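Long-range contact in subtilase cytotoxin, subunit B (Escherichia coli, PDB 3DWA), which forms the pentameric B part of an AB5 toxin and probably binds host cell-surface glycans to deliver the toxic A subunit: residues S41-W53 and W83-L97. Numbering follows the deposited sequence.
Sequences SISACSMKNSSVW and WTYPPFVKALTSNAL
C45 and A96 form the parallel bridge that closes an OB-fold barrel, joining strand 41-47 to the start of the last strand. The backbone of C45 serves both sides of A96: its N donates to N95 O at 2.9 Å, and its O accepts from L97 N. W83 brings its N-H edge to the same spot, NE1 making weak bonds to N95 O (3.0 Å) and C45 O (3.4 Å). Two residues before C45, the side-chain amide of N95 adds another bond between the segments: ND2 reaches S43 O at 2.9 Å, nearly along the C=O axis and close to the amide's own plane. An ST turn leads into N95, whose backbone N donates to T93 OG1. With that hydroxyl anti to its own backbone N (chi1 177°), T93 turns CG2 onto C45 SG, 3.5 Å away. The same sulfur, disulfide-bonded to C31, lies obliquely beside the F88 ring of helix 86-91.

Further along, M47, a selenomethionine, runs alongside W83 in the opposite sense: CB touches CH2 at 3.6 Å, and the bend at chi3 (-41°) folds CE over the six-membered ring, 4.0 Å from its centroid, a CH-pi contact. S50 CB meets the edge of that ring in plane. Beside the bridge, A44 CB packs on L97 CB, and a water accepts from S46 OG while donating to W53 O and L97 O, tying the loop to both strands. F88 meets Y29 edge-to-face, and its ring touches that of W2 of a second subunit at about 45°, linking the short helix to the pentamer interface. Parallel pairing of strand 41-47 with the last strand (beta3 and beta5), the rest of the sheet being antiparallel, is the hallmark of the OB fold shared by AB5 toxin B subunits.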
loop_
_atom_site.group_PDB
_atom_site.type_symbol
_atom_site.label_atom_id
_atom_site.label_comp_id
_atom_site.label_asym_id
_atom_site.label_seq_id
_atom_site.Cartn_x
_atom_site.Cartn_y
_atom_site.Cartn_z
ATOM N N SER C 41 25.979 10.018 11.135
ATOM C CA SER C 41 24.534 9.802 11.192
ATOM C C SER C 41 23.718 11.074 11.007
ATOM O O SER C 41 24.058 12.120 11.541
ATOM C CB SER C 41 24.166 9.181 12.548
ATOM O OG SER C 41 24.426 7.770 12.596
ATOM N N ILE C 42 22.624 10.960 10.257
ATOM C CA ILE C 42 21.587 11.994 10.162
ATOM C C ILE C 42 20.260 11.329 10.597
ATOM O O ILE C 42 20.044 10.138 10.335
ATOM C CB ILE C 42 21.518 12.587 8.689
ATOM C CG1 ILE C 42 20.247 13.443 8.408
ATOM C CG2 ILE C 42 21.592 11.459 7.634
ATOM C CD1 ILE C 42 20.177 14.804 9.147
ATOM N N SER C 43 19.415 12.076 11.298
ATOM C CA SER C 43 18.107 11.603 11.713
ATOM C C SER C 43 17.131 12.687 11.285
ATOM O O SER C 43 17.473 13.863 11.252
ATOM C CB SER C 43 17.982 11.431 13.235
ATOM O OG SER C 43 18.928 10.515 13.782
ATOM N N ALA C 44 15.925 12.263 10.960
ATOM C CA ALA C 44 14.846 13.160 10.600
ATOM C C ALA C 44 13.525 12.418 10.825
ATOM O O ALA C 44 13.448 11.227 10.523
ATOM C CB ALA C 44 15.012 13.571 9.118
ATOM N N CYS C 45 12.509 13.107 11.365
ATOM C CA CYS C 45 11.176 12.557 11.585
ATOM C C CYS C 45 10.077 13.255 10.754
ATOM O O CYS C 45 10.158 14.440 10.495
ATOM C CB CYS C 45 10.753 12.676 13.068
ATOM S SG CYS C 45 12.002 12.105 14.214
ATOM N N SER C 46 9.035 12.512 10.388
ATOM C CA SER C 46 7.832 13.109 9.814
ATOM C C SER C 46 6.656 12.778 10.755
ATOM O O SER C 46 6.533 11.645 11.255
ATOM C CB SER C 46 7.595 12.570 8.391
ATOM O OG SER C 46 6.372 13.047 7.824
HETATM N N MSE C 47 5.816 13.776 11.007
HETATM C CA MSE C 47 4.630 13.613 11.810
HETATM C C MSE C 47 3.391 13.952 10.990
HETATM O O MSE C 47 3.379 14.933 10.232
HETATM C CB MSE C 47 4.684 14.520 13.031
HETATM C CG MSE C 47 3.447 14.434 13.937
HETATM SE SE MSE C 47 3.955 15.382 15.573
HETATM C CE MSE C 47 5.826 14.717 15.771
ATOM N N LYS C 48 2.360 13.122 11.128
ATOM C CA LYS C 48 1.135 13.291 10.351
ATOM C C LYS C 48 0.321 14.466 10.903
ATOM O O LYS C 48 0.182 14.597 12.108
ATOM C CB LYS C 48 0.315 12.000 10.395
ATOM C CG LYS C 48 -0.816 11.931 9.396
ATOM C CD LYS C 48 -1.563 10.618 9.578
ATOM C CE LYS C 48 -2.780 10.444 8.682
ATOM N NZ LYS C 48 -3.602 9.253 9.183
ATOM N N ASN C 49 -0.223 15.294 10.012
ATOM C CA ASN C 49 -0.982 16.505 10.397
ATOM C C ASN C 49 -0.243 17.489 11.331
ATOM O O ASN C 49 -0.872 18.287 12.023
ATOM C CB ASN C 49 -2.339 16.141 11.049
ATOM C CG ASN C 49 -3.180 15.173 10.198
ATOM O OD1 ASN C 49 -3.761 14.197 10.727
ATOM N ND2 ASN C 49 -3.245 15.432 8.891
ATOM N N SER C 50 1.079 17.423 11.376
ATOM C CA SER C 50 1.862 18.374 12.172
ATOM C C SER C 50 1.653 19.802 11.635
ATOM O O SER C 50 0.695 20.083 10.864
ATOM C CB SER C 50 3.355 18.023 12.072
ATOM O OG SER C 50 3.846 18.186 10.741
ATOM N N SER C 51 2.570 20.685 12.030
ATOM C CA SER C 51 2.772 21.972 11.407
ATOM C C SER C 51 2.904 21.844 9.883
ATOM O O SER C 51 2.056 21.234 9.238
ATOM C CB SER C 51 4.009 22.663 12.030
ATOM O OG SER C 51 4.223 23.985 11.519
ATOM N N VAL C 52 3.961 22.421 9.319
ATOM C CA VAL C 52 4.005 22.754 7.889
ATOM C C VAL C 52 4.389 21.586 6.939
ATOM O O VAL C 52 3.925 21.547 5.802
ATOM C CB VAL C 52 4.805 24.082 7.679
ATOM C CG1 VAL C 52 5.655 24.409 8.938
ATOM C CG2 VAL C 52 5.660 24.075 6.426
ATOM N N TRP C 53 5.167 20.618 7.420
ATOM C CA TRP C 53 5.527 19.424 6.613
ATOM C C TRP C 53 4.614 18.176 6.806
ATOM O O TRP C 53 4.885 17.104 6.229
ATOM C CB TRP C 53 7.002 19.055 6.831
ATOM C CG TRP C 53 7.902 20.223 6.639
ATOM C CD1 TRP C 53 8.508 20.967 7.632
ATOM C CD2 TRP C 53 8.278 20.827 5.399
ATOM N NE1 TRP C 53 9.264 21.979 7.072
ATOM C CE2 TRP C 53 9.144 21.920 5.708
ATOM C CE3 TRP C 53 8.021 20.530 4.057
ATOM C CZ2 TRP C 53 9.726 22.710 4.724
ATOM C CZ3 TRP C 53 8.595 21.338 3.071
ATOM C CH2 TRP C 53 9.457 22.396 3.413
ATOM N N TRP C 83 10.731 20.049 15.505
ATOM C CA TRP C 83 10.106 19.423 16.678
ATOM C C TRP C 83 10.657 20.097 17.930
ATOM O O TRP C 83 11.851 20.406 17.973
ATOM C CB TRP C 83 10.319 17.896 16.676
ATOM C CG TRP C 83 10.083 17.323 15.278
ATOM C CD1 TRP C 83 10.988 16.680 14.494
ATOM C CD2 TRP C 83 8.877 17.409 14.510
ATOM N NE1 TRP C 83 10.416 16.338 13.288
ATOM C CE2 TRP C 83 9.126 16.786 13.267
ATOM C CE3 TRP C 83 7.599 17.942 14.754
ATOM C CZ2 TRP C 83 8.152 16.700 12.265
ATOM C CZ3 TRP C 83 6.643 17.852 13.758
ATOM C CH2 TRP C 83 6.929 17.234 12.529
ATOM N N THR C 84 9.795 20.323 18.926
ATOM C CA THR C 84 10.155 21.170 20.087
ATOM C C THR C 84 10.031 20.488 21.459
ATOM O O THR C 84 10.750 20.851 22.397
ATOM C CB THR C 84 9.398 22.533 20.105
ATOM O OG1 THR C 84 7.992 22.305 20.157
ATOM C CG2 THR C 84 9.698 23.335 18.868
ATOM N N TYR C 85 9.151 19.490 21.575
ATOM C CA TYR C 85 9.003 18.752 22.837
ATOM C C TYR C 85 10.385 18.195 23.227
ATOM O O TYR C 85 10.917 17.347 22.526
ATOM C CB TYR C 85 7.931 17.647 22.696
ATOM C CG TYR C 85 7.578 16.914 23.981
ATOM C CD1 TYR C 85 7.058 17.599 25.084
ATOM C CD2 TYR C 85 7.772 15.526 24.087
ATOM C CE1 TYR C 85 6.743 16.918 26.269
ATOM C CE2 TYR C 85 7.465 14.834 25.253
ATOM C CZ TYR C 85 6.956 15.535 26.347
ATOM O OH TYR C 85 6.667 14.845 27.501
ATOM N N PRO C 86 10.965 18.684 24.360
ATOM C CA PRO C 86 12.344 18.325 24.758
ATOM C C PRO C 86 12.659 16.820 24.917
ATOM O O PRO C 86 13.686 16.379 24.421
ATOM C CB PRO C 86 12.561 19.104 26.084
ATOM C CG PRO C 86 11.557 20.199 26.058
ATOM C CD PRO C 86 10.347 19.612 25.331
ATOM N N PRO C 87 11.804 16.034 25.616
ATOM C CA PRO C 87 12.053 14.593 25.619
ATOM C C PRO C 87 12.092 13.970 24.202
ATOM O O PRO C 87 12.886 13.086 23.932
ATOM C CB PRO C 87 10.868 14.037 26.436
ATOM C CG PRO C 87 10.428 15.178 27.291
ATOM C CD PRO C 87 10.627 16.384 26.442
ATOM N N PHE C 88 11.227 14.427 23.314
ATOM C CA PHE C 88 11.208 13.936 21.936
ATOM C C PHE C 88 12.497 14.312 21.200
ATOM O O PHE C 88 13.103 13.474 20.511
ATOM C CB PHE C 88 10.000 14.488 21.211
ATOM C CG PHE C 88 9.809 13.941 19.826
ATOM C CD1 PHE C 88 8.864 12.966 19.597
ATOM C CD2 PHE C 88 10.558 14.436 18.729
ATOM C CE1 PHE C 88 8.665 12.464 18.304
ATOM C CE2 PHE C 88 10.338 13.943 17.429
ATOM C CZ PHE C 88 9.378 12.945 17.234
ATOM N N VAL C 89 12.914 15.566 21.371
ATOM C CA VAL C 89 14.141 16.057 20.752
ATOM C C VAL C 89 15.379 15.303 21.261
ATOM O O VAL C 89 16.270 15.006 20.469
ATOM C CB VAL C 89 14.269 17.574 20.895
ATOM C CG1 VAL C 89 15.626 18.071 20.387
ATOM C CG2 VAL C 89 13.138 18.261 20.161
ATOM N N LYS C 90 15.397 14.942 22.553
ATOM C CA LYS C 90 16.548 14.232 23.164
ATOM C C LYS C 90 16.697 12.789 22.671
ATOM O O LYS C 90 17.801 12.335 22.352
ATOM C CB LYS C 90 16.433 14.204 24.701
ATOM C CG LYS C 90 17.658 13.538 25.370
ATOM C CD LYS C 90 17.482 13.189 26.856
ATOM C CE LYS C 90 18.036 14.300 27.734
ATOM N NZ LYS C 90 17.175 15.530 27.587
ATOM N N ALA C 91 15.573 12.067 22.659
ATOM C CA ALA C 91 15.519 10.693 22.203
ATOM C C ALA C 91 15.762 10.564 20.703
ATOM O O ALA C 91 16.419 9.622 20.245
ATOM C CB ALA C 91 14.169 10.081 22.587
ATOM N N LEU C 92 15.214 11.506 19.945
ATOM C CA LEU C 92 15.117 11.395 18.492
ATOM C C LEU C 92 15.841 12.553 17.823
ATOM O O LEU C 92 17.052 12.519 17.699
ATOM C CB LEU C 92 13.637 11.292 18.047
ATOM C CG LEU C 92 12.916 10.013 18.491
ATOM C CD1 LEU C 92 11.395 10.134 18.226
ATOM C CD2 LEU C 92 13.508 8.797 17.760
ATOM N N THR C 93 15.114 13.586 17.400
ATOM C CA THR C 93 15.741 14.714 16.695
ATOM C C THR C 93 14.746 15.872 16.595
ATOM O O THR C 93 13.533 15.648 16.726
ATOM C CB THR C 93 16.232 14.270 15.271
ATOM O OG1 THR C 93 16.781 15.370 14.578
ATOM C CG2 THR C 93 15.127 13.727 14.432
ATOM N N SER C 94 15.245 17.088 16.318
ATOM C CA SER C 94 14.357 18.209 16.018
ATOM C C SER C 94 14.077 18.312 14.531
ATOM O O SER C 94 13.219 19.108 14.141
ATOM C CB SER C 94 14.953 19.541 16.522
ATOM O OG SER C 94 15.867 20.095 15.590
ATOM N N ASN C 95 14.805 17.530 13.708
ATOM C CA ASN C 95 14.704 17.598 12.248
ATOM C C ASN C 95 13.404 17.051 11.687
ATOM O O ASN C 95 13.051 15.915 11.957
ATOM C CB ASN C 95 15.867 16.894 11.517
ATOM C CG ASN C 95 17.259 17.455 11.889
ATOM O OD1 ASN C 95 17.393 18.609 12.322
ATOM N ND2 ASN C 95 18.292 16.607 11.756
ATOM N N ALA C 96 12.720 17.853 10.869
ATOM C CA ALA C 96 11.635 17.343 10.045
ATOM C C ALA C 96 12.220 16.796 8.768
ATOM O O ALA C 96 13.136 17.381 8.202
ATOM C CB ALA C 96 10.604 18.465 9.724
ATOM N N LEU C 97 11.690 15.653 8.323
ATOM C CA LEU C 97 11.937 15.103 6.989
ATOM C C LEU C 97 11.043 15.820 5.985
ATOM O O LEU C 97 9.818 15.891 6.161
ATOM C CB LEU C 97 11.615 13.589 6.993
ATOM C CG LEU C 97 11.952 12.818 5.708
ATOM C CD1 LEU C 97 13.391 13.065 5.216
ATOM C CD2 LEU C 97 11.605 11.304 5.839
HETATM O O HOH W 1 18.321 10.133 16.363
HETATM O O HOH W 2 7.061 15.533 6.943
#